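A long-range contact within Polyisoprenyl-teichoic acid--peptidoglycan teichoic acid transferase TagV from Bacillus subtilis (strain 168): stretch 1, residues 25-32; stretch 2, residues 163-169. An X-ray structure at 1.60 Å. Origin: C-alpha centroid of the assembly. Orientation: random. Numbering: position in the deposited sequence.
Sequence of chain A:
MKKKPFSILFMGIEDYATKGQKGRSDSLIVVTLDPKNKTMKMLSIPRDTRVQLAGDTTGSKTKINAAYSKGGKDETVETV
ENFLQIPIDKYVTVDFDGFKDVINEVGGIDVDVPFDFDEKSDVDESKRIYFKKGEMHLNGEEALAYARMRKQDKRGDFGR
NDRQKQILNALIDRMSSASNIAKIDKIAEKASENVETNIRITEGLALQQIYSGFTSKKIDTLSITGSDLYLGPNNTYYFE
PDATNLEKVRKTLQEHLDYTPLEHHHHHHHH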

# COMPACT_ATOMS: atom_id res chain seq x y z
N SER A 25 7.45 -8.20 3.57
CA SER A 25 6.89 -6.99 3.00
C SER A 25 7.18 -5.81 3.91
O SER A 25 7.31 -5.94 5.13
CB SER A 25 5.38 -7.15 2.77
OG SER A 25 4.70 -7.44 3.98
N ASP A 26 7.36 -4.64 3.30
CA ASP A 26 7.58 -3.43 4.07
C ASP A 26 6.36 -2.53 4.10
O ASP A 26 6.16 -1.80 5.07
CB ASP A 26 8.78 -2.65 3.52
CG ASP A 26 10.08 -3.41 3.63
OD1 ASP A 26 10.71 -3.68 2.59
OD2 ASP A 26 10.47 -3.75 4.77
N SER A 27 5.54 -2.59 3.06
CA SER A 27 4.40 -1.69 2.93
C SER A 27 3.18 -2.51 2.55
O SER A 27 3.26 -3.33 1.63
CB SER A 27 4.68 -0.60 1.89
OG SER A 27 3.59 0.29 1.77
N LEU A 28 2.06 -2.29 3.25
CA LEU A 28 0.80 -2.97 2.96
C LEU A 28 -0.31 -1.93 3.00
O LEU A 28 -0.65 -1.44 4.08
CB LEU A 28 0.49 -4.06 3.98
CG LEU A 28 1.39 -5.30 3.97
CD1 LEU A 28 0.99 -6.18 5.13
CD2 LEU A 28 1.32 -6.07 2.67
N ILE A 29 -0.90 -1.63 1.85
CA ILE A 29 -1.99 -0.65 1.78
C ILE A 29 -3.15 -1.26 1.01
O ILE A 29 -2.98 -1.72 -0.11
CB ILE A 29 -1.54 0.66 1.12
CG1 ILE A 29 -0.37 1.27 1.90
CG2 ILE A 29 -2.72 1.63 1.08
CD1 ILE A 29 0.36 2.39 1.16
N VAL A 30 -4.34 -1.22 1.60
CA VAL A 30 -5.56 -1.69 0.96
C VAL A 30 -6.38 -0.49 0.53
O VAL A 30 -6.57 0.45 1.32
CB VAL A 30 -6.37 -2.58 1.92
CG1 VAL A 30 -7.74 -2.88 1.35
CG2 VAL A 30 -5.60 -3.88 2.17
N VAL A 31 -6.85 -0.50 -0.71
CA VAL A 31 -7.78 0.51 -1.22
C VAL A 31 -9.05 -0.22 -1.64
O VAL A 31 -8.97 -1.24 -2.34
CB VAL A 31 -7.18 1.30 -2.39
CG1 VAL A 31 -8.23 2.25 -3.00
CG2 VAL A 31 -5.95 2.07 -1.94
N THR A 32 -10.21 0.28 -1.22
CA THR A 32 -11.48 -0.24 -1.71
C THR A 32 -12.12 0.82 -2.60
O THR A 32 -11.99 2.02 -2.34
CB THR A 32 -12.42 -0.67 -0.57
OG1 THR A 32 -12.62 0.42 0.34
CG2 THR A 32 -11.82 -1.84 0.22
N ARG A 163 4.06 8.33 5.30
CA ARG A 163 4.71 8.75 4.06
C ARG A 163 4.36 7.83 2.88
O ARG A 163 4.23 8.31 1.75
CB ARG A 163 6.22 8.84 4.25
CG ARG A 163 6.65 10.06 5.05
CD ARG A 163 8.15 10.08 5.31
NE ARG A 163 8.47 9.68 6.67
CZ ARG A 163 9.03 8.52 7.00
NH1 ARG A 163 9.34 7.63 6.07
NH2 ARG A 163 9.29 8.25 8.28
N GLN A 164 4.20 6.53 3.13
CA GLN A 164 3.77 5.62 2.08
C GLN A 164 2.37 6.00 1.57
O GLN A 164 2.12 6.02 0.36
CB GLN A 164 3.79 4.18 2.58
CG GLN A 164 5.20 3.63 2.79
CD GLN A 164 5.24 2.47 3.77
OE1 GLN A 164 4.22 1.86 4.09
NE2 GLN A 164 6.44 2.16 4.26
N LYS A 165 1.45 6.28 2.49
CA LYS A 165 0.12 6.68 2.05
C LYS A 165 0.18 8.01 1.31
O LYS A 165 -0.57 8.22 0.35
CB LYS A 165 -0.84 6.74 3.24
CG LYS A 165 -1.38 5.36 3.63
CD LYS A 165 -2.45 5.46 4.71
CE LYS A 165 -1.82 5.80 6.06
NZ LYS A 165 -2.84 5.97 7.14
N GLN A 166 1.06 8.91 1.75
CA GLN A 166 1.25 10.17 1.02
C GLN A 166 1.68 9.93 -0.42
O GLN A 166 1.19 10.60 -1.35
CB GLN A 166 2.31 11.01 1.74
CG GLN A 166 1.92 12.43 2.04
CD GLN A 166 3.02 13.17 2.76
OE1 GLN A 166 3.99 12.56 3.23
NE2 GLN A 166 2.88 14.48 2.85
N ILE A 167 2.61 9.00 -0.64
CA ILE A 167 3.06 8.68 -1.99
C ILE A 167 1.90 8.13 -2.82
O ILE A 167 1.69 8.53 -3.97
CB ILE A 167 4.24 7.69 -1.93
CG1 ILE A 167 5.49 8.40 -1.42
CG2 ILE A 167 4.50 7.03 -3.30
CD1 ILE A 167 6.49 7.45 -0.79
N LEU A 168 1.15 7.18 -2.25
CA LEU A 168 0.04 6.60 -3.00
C LEU A 168 -1.03 7.64 -3.32
O LEU A 168 -1.60 7.65 -4.41
CB LEU A 168 -0.57 5.42 -2.24
CG LEU A 168 -1.70 4.65 -2.92
CD1 LEU A 168 -1.28 4.11 -4.28
CD2 LEU A 168 -2.12 3.49 -1.99
N ASN A 169 -1.32 8.53 -2.36
CA ASN A 169 -2.26 9.61 -2.62
C ASN A 169 -1.78 10.50 -3.76
O ASN A 169 -2.57 10.93 -4.60
CB ASN A 169 -2.47 10.47 -1.36
CG ASN A 169 -3.36 9.79 -0.32
OD1 ASN A 169 -4.11 8.86 -0.63
ND2 ASN A 169 -3.28 10.26 0.91

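A helix laid across a strand at 50°, axes 9.7 Å apart at their closest, leaves room for one layer of side chains. The strand fills it by alternation: S27, I29 and V31 point toward the helix, while L28 and V30 point away. The helix answers with Q164 and L168, one turn apart and joined by the backbone bond from L168 N to Q164 O (3.0 Å).

I29 is the hub, covered over 76 Å². Its m, t conformation extends CD1 to 4.1 Å from Q164 CB and 4.2 Å from K165 CG. I29 CG2 makes the closest contact with L168, 3.6 Å from L168 CD2, and I29 CD1 is also near that atom, at 4.2 Å. L168, at t, p, carries CD2 toward the strand's side chains, where it also meets V31 CG2 at 4.1 Å; V31, chi1 t, adds a smaller apolar contact, covered over 15 Å².

The polar end lies at S27 and Q164. Q164, m and t, reaches across to S27, bringing OE1 to 2.9 Å from S27 OG, which chi1 t turns toward it. This hydrogen bond is weak, and its proton has another acceptor within reach, so packing is the firmer rule. K165 sets off sideways, lending its aliphatic CG to I29 while its end leads away, a fitting compromise for a partly exposed lysine.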